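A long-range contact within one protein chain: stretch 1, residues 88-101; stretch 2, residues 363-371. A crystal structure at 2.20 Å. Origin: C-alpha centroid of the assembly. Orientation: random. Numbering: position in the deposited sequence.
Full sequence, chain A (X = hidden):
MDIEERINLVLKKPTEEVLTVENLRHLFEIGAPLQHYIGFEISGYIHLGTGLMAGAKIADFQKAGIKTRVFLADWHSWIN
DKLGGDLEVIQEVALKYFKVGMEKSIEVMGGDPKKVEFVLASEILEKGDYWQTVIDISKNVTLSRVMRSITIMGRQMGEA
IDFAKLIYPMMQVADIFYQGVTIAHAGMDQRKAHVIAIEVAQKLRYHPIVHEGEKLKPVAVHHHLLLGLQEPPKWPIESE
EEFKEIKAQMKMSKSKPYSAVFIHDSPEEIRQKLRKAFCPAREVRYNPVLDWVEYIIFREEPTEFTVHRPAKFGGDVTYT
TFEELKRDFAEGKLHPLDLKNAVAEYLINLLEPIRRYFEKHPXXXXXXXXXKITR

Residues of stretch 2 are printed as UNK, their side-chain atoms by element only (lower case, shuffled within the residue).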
# COMPACT_ATOMS: atom_id res chain seq x y z
N GLU A 88 19.19 -0.35 7.08
CA GLU A 88 20.56 0.14 6.98
C GLU A 88 21.53 -0.98 6.61
O GLU A 88 22.37 -0.82 5.72
CB GLU A 88 21.01 0.73 8.31
CG GLU A 88 20.15 1.85 8.83
CD GLU A 88 20.71 3.20 8.47
OE1 GLU A 88 20.90 3.45 7.26
OE2 GLU A 88 20.98 4.00 9.40
N VAL A 89 21.43 -2.10 7.32
CA VAL A 89 22.29 -3.24 7.06
C VAL A 89 21.98 -3.84 5.70
O VAL A 89 22.88 -4.26 4.97
CB VAL A 89 22.14 -4.31 8.17
CG1 VAL A 89 22.97 -5.54 7.82
CG2 VAL A 89 22.60 -3.74 9.51
N ILE A 90 20.69 -3.87 5.35
CA ILE A 90 20.26 -4.39 4.06
C ILE A 90 20.95 -3.60 2.95
O ILE A 90 21.50 -4.17 2.01
CB ILE A 90 18.72 -4.28 3.93
CG1 ILE A 90 18.06 -5.39 4.74
CG2 ILE A 90 18.29 -4.33 2.45
CD1 ILE A 90 16.56 -5.21 4.95
N GLN A 91 20.94 -2.28 3.09
CA GLN A 91 21.55 -1.41 2.09
C GLN A 91 23.07 -1.55 1.98
O GLN A 91 23.63 -1.50 0.89
CB GLN A 91 21.14 0.04 2.36
CG GLN A 91 19.67 0.28 1.97
CD GLN A 91 19.12 1.63 2.38
OE1 GLN A 91 18.23 2.17 1.73
NE2 GLN A 91 19.64 2.18 3.47
N GLU A 92 23.74 -1.74 3.11
CA GLU A 92 25.18 -1.90 3.10
C GLU A 92 25.53 -3.21 2.41
O GLU A 92 26.45 -3.28 1.58
CB GLU A 92 25.73 -1.88 4.52
CG GLU A 92 27.16 -2.40 4.60
CD GLU A 92 27.82 -2.11 5.93
OE1 GLU A 92 27.15 -2.23 6.98
OE2 GLU A 92 29.03 -1.77 5.92
N VAL A 93 24.80 -4.26 2.77
CA VAL A 93 25.00 -5.59 2.20
C VAL A 93 24.75 -5.58 0.69
O VAL A 93 25.51 -6.16 -0.08
CB VAL A 93 24.07 -6.64 2.85
CG1 VAL A 93 24.10 -7.94 2.06
CG2 VAL A 93 24.50 -6.89 4.30
N ALA A 94 23.67 -4.93 0.28
CA ALA A 94 23.31 -4.86 -1.13
C ALA A 94 24.45 -4.25 -1.96
O ALA A 94 24.86 -4.81 -2.97
CB ALA A 94 22.03 -4.02 -1.30
N LEU A 95 24.97 -3.12 -1.50
CA LEU A 95 26.04 -2.42 -2.19
C LEU A 95 27.45 -2.98 -2.00
O LEU A 95 28.26 -2.94 -2.92
CB LEU A 95 26.04 -0.94 -1.76
CG LEU A 95 25.29 0.04 -2.67
CD1 LEU A 95 23.96 -0.55 -3.11
CD2 LEU A 95 25.10 1.35 -1.93
N LYS A 96 27.74 -3.53 -0.82
CA LYS A 96 29.08 -4.03 -0.58
C LYS A 96 29.32 -5.50 -0.85
O LYS A 96 30.46 -5.91 -1.06
CB LYS A 96 29.50 -3.68 0.85
CG LYS A 96 29.73 -2.20 1.07
CD LYS A 96 30.12 -1.91 2.51
CE LYS A 96 30.46 -0.44 2.70
NZ LYS A 96 30.81 -0.13 4.12
N TYR A 97 28.26 -6.29 -0.84
CA TYR A 97 28.42 -7.72 -1.10
C TYR A 97 27.63 -8.23 -2.29
O TYR A 97 28.20 -8.78 -3.23
CB TYR A 97 28.00 -8.54 0.12
CG TYR A 97 27.83 -10.01 -0.21
CD1 TYR A 97 28.94 -10.83 -0.44
CD2 TYR A 97 26.56 -10.58 -0.35
CE1 TYR A 97 28.80 -12.16 -0.81
CE2 TYR A 97 26.40 -11.91 -0.73
CZ TYR A 97 27.53 -12.70 -0.96
OH TYR A 97 27.38 -14.02 -1.32
N PHE A 98 26.31 -8.06 -2.24
CA PHE A 98 25.45 -8.57 -3.29
C PHE A 98 25.76 -8.08 -4.69
O PHE A 98 25.84 -8.87 -5.62
CB PHE A 98 23.98 -8.30 -2.95
CG PHE A 98 23.03 -9.17 -3.70
CD1 PHE A 98 22.65 -8.86 -5.00
CD2 PHE A 98 22.57 -10.36 -3.13
CE1 PHE A 98 21.82 -9.72 -5.73
CE2 PHE A 98 21.74 -11.23 -3.86
CZ PHE A 98 21.37 -10.90 -5.16
N LYS A 99 25.92 -6.77 -4.84
CA LYS A 99 26.22 -6.18 -6.13
C LYS A 99 27.43 -6.84 -6.78
O LYS A 99 27.34 -7.32 -7.91
CB LYS A 99 26.48 -4.68 -5.99
CG LYS A 99 26.93 -4.00 -7.29
CD LYS A 99 26.98 -2.49 -7.11
CE LYS A 99 27.29 -1.77 -8.41
NZ LYS A 99 28.64 -2.13 -8.90
N VAL A 100 28.55 -6.88 -6.05
CA VAL A 100 29.76 -7.47 -6.60
C VAL A 100 29.65 -8.98 -6.77
O VAL A 100 30.24 -9.55 -7.69
CB VAL A 100 31.01 -7.11 -5.73
CG1 VAL A 100 30.95 -7.80 -4.38
CG2 VAL A 100 32.29 -7.51 -6.48
N GLY A 101 28.89 -9.64 -5.90
CA GLY A 101 28.71 -11.07 -6.03
C GLY A 101 27.99 -11.37 -7.34
O GLY A 101 28.33 -12.32 -8.04
N UNK A 363 36.75 -7.64 2.32
CA UNK A 363 35.75 -6.80 2.98
C UNK A 363 34.33 -7.37 2.88
O UNK A 363 33.66 -7.56 3.89
o UNK A 363 39.25 -5.72 1.96
c UNK A 363 38.15 -5.36 1.47
c UNK A 363 37.13 -4.69 2.39
c UNK A 363 35.77 -5.38 2.39
o UNK A 363 37.85 -5.53 0.27
N UNK A 364 33.87 -7.67 1.65
CA UNK A 364 32.52 -8.21 1.45
C UNK A 364 32.15 -9.40 2.34
O UNK A 364 31.13 -9.38 3.02
c UNK A 364 34.55 -7.46 0.36
c UNK A 364 33.40 -7.49 -0.64
c UNK A 364 32.52 -8.56 -0.04
N UNK A 365 32.98 -10.44 2.34
CA UNK A 365 32.69 -11.61 3.14
C UNK A 365 32.81 -11.35 4.64
O UNK A 365 32.11 -11.97 5.44
c UNK A 365 33.59 -12.78 2.72
c UNK A 365 34.06 -14.58 1.03
c UNK A 365 33.23 -13.33 1.33
c UNK A 365 31.73 -13.66 1.30
N UNK A 366 33.68 -10.42 5.03
CA UNK A 366 33.82 -10.09 6.44
C UNK A 366 32.51 -9.42 6.86
O UNK A 366 31.96 -9.73 7.92
c UNK A 366 36.33 -9.79 6.23
o UNK A 366 37.49 -7.73 5.88
c UNK A 366 37.53 -8.87 6.39
c UNK A 366 35.01 -9.15 6.65
o UNK A 366 38.52 -9.30 7.01
N UNK A 367 31.99 -8.53 6.03
CA UNK A 367 30.73 -7.87 6.34
C UNK A 367 29.65 -8.93 6.56
O UNK A 367 28.94 -8.90 7.56
c UNK A 367 30.31 -6.94 5.19
c UNK A 367 28.47 -5.75 6.45
c UNK A 367 28.83 -6.52 5.17
c UNK A 367 28.57 -5.65 3.93
N UNK A 368 29.55 -9.87 5.63
CA UNK A 368 28.55 -10.94 5.71
C UNK A 368 28.65 -11.77 6.99
O UNK A 368 27.63 -12.11 7.59
c UNK A 368 25.45 -11.78 3.20
s UNK A 368 26.62 -10.37 3.29
c UNK A 368 28.65 -11.87 4.50
c UNK A 368 28.23 -11.22 3.18
N UNK A 369 29.87 -12.10 7.41
CA UNK A 369 30.04 -12.89 8.62
C UNK A 369 29.58 -12.13 9.87
O UNK A 369 29.21 -12.74 10.87
n UNK A 369 34.85 -14.43 5.80
c UNK A 369 31.97 -14.39 7.81
c UNK A 369 31.51 -13.31 8.79
c UNK A 369 35.11 -13.72 6.89
n UNK A 369 36.05 -12.79 6.86
n UNK A 369 34.43 -13.94 8.02
c UNK A 369 33.36 -14.94 8.16
N UNK A 370 29.57 -10.80 9.79
CA UNK A 370 29.16 -9.97 10.92
C UNK A 370 27.65 -9.76 11.03
O UNK A 370 27.16 -9.37 12.09
o UNK A 370 29.30 -7.80 9.83
c UNK A 370 29.85 -8.61 10.86
N UNK A 371 26.92 -10.00 9.95
CA UNK A 371 25.47 -9.80 9.98
C UNK A 371 24.72 -11.07 10.37
O UNK A 371 23.49 -11.01 10.53
c UNK A 371 25.19 -10.33 7.52
c UNK A 371 24.94 -9.29 8.60
c UNK A 371 25.60 -7.97 8.24

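Position 363 carries three side-chain carbons in a row, the third bearing two oxygens: a carboxylate on a two-carbon stem. CA-to-CB points toward stretch 1, yet the chain's end leads away and touches nothing there, as suits an exposed charge beside an apolar contact. This is Glu363.

At position 364 three carbons close a ring onto the backbone nitrogen. One ring carbon lies 3.4 Å from Lys96 O, and CB lies 4.3 Å from Tyr97 CD1, near the plane of the aromatic ring and at its edge. The closed ring identifies Pro364, with CG as the atom near Lys96 O. The compact ring suits the tightest part of the packing, where the CA atoms of Pro364 and Tyr97 are 4.9 Å apart.

Position 365 has four carbons, forked at the second. Its CA-to-CB bond points sideways, but the fork brings one terminal carbon to 3.9 Å from Tyr97 CE1, apolar against apolar. This is Leu365, the carbon being CD2.

Position 366 repeats the pattern of three carbons with two oxygens on the last; extended into solvent, it is out of reach of stretch 1, so a charge suits it: Glu366.

Position 367 again shows four carbons forked at the second, on a CA-to-CB bond that points toward stretch 1. One terminal carbon lies 3.6 Å from Glu92 CG, 3.8 Å from Lys96 CB and 4.0 Å from Val93 CA. This is Leu367, and the carbon is CD2. A branched aliphatic end suits this site because it meets the carbon portions of two charged residues, whose own ends pair in a salt bridge, Lys96 NZ to Glu92 OE2 at 3.0 Å.

Position 368 has two carbons, a sulfur and a final carbon, unbranched. The second carbon sits over one face of the Tyr97 ring, 3.8 Å from the centroid, in a CH-pi contact; the sulfur lies obliquely to that ring and 3.7 Å from Val93 CG1. This is Met368, whose flexible thioether can thus serve both neighbours.

Position 369, three carbons, a nitrogen, then a carbon with two more nitrogens, touches nothing on stretch 1: Arg369, its charged guanidinium suited to an exposed site off the contact. Position 370, one carbon and one oxygen, also makes no contact there: Ser370, whose short hydroxyl side chain can reach back, OG hydrogen-bonding Leu367 O at 2.5 Å.

Position 371 has one carbon carrying two others, one of which lies 3.6 Å from Val89 CG1 and 4.2 Å from Val93 CG2. This is Val371, its CG1 extending the apolar seam.

The two helices cross at 132° between their N-to-C directions, so Tyr97 meets the start of stretch 2 and Val89 its end. No hydrogen bond joins them; close side-chain packing, centred on Tyr97, Leu367 and Met368, buries 448 Å².

Stretch 2 363-371: EPLELMRSV
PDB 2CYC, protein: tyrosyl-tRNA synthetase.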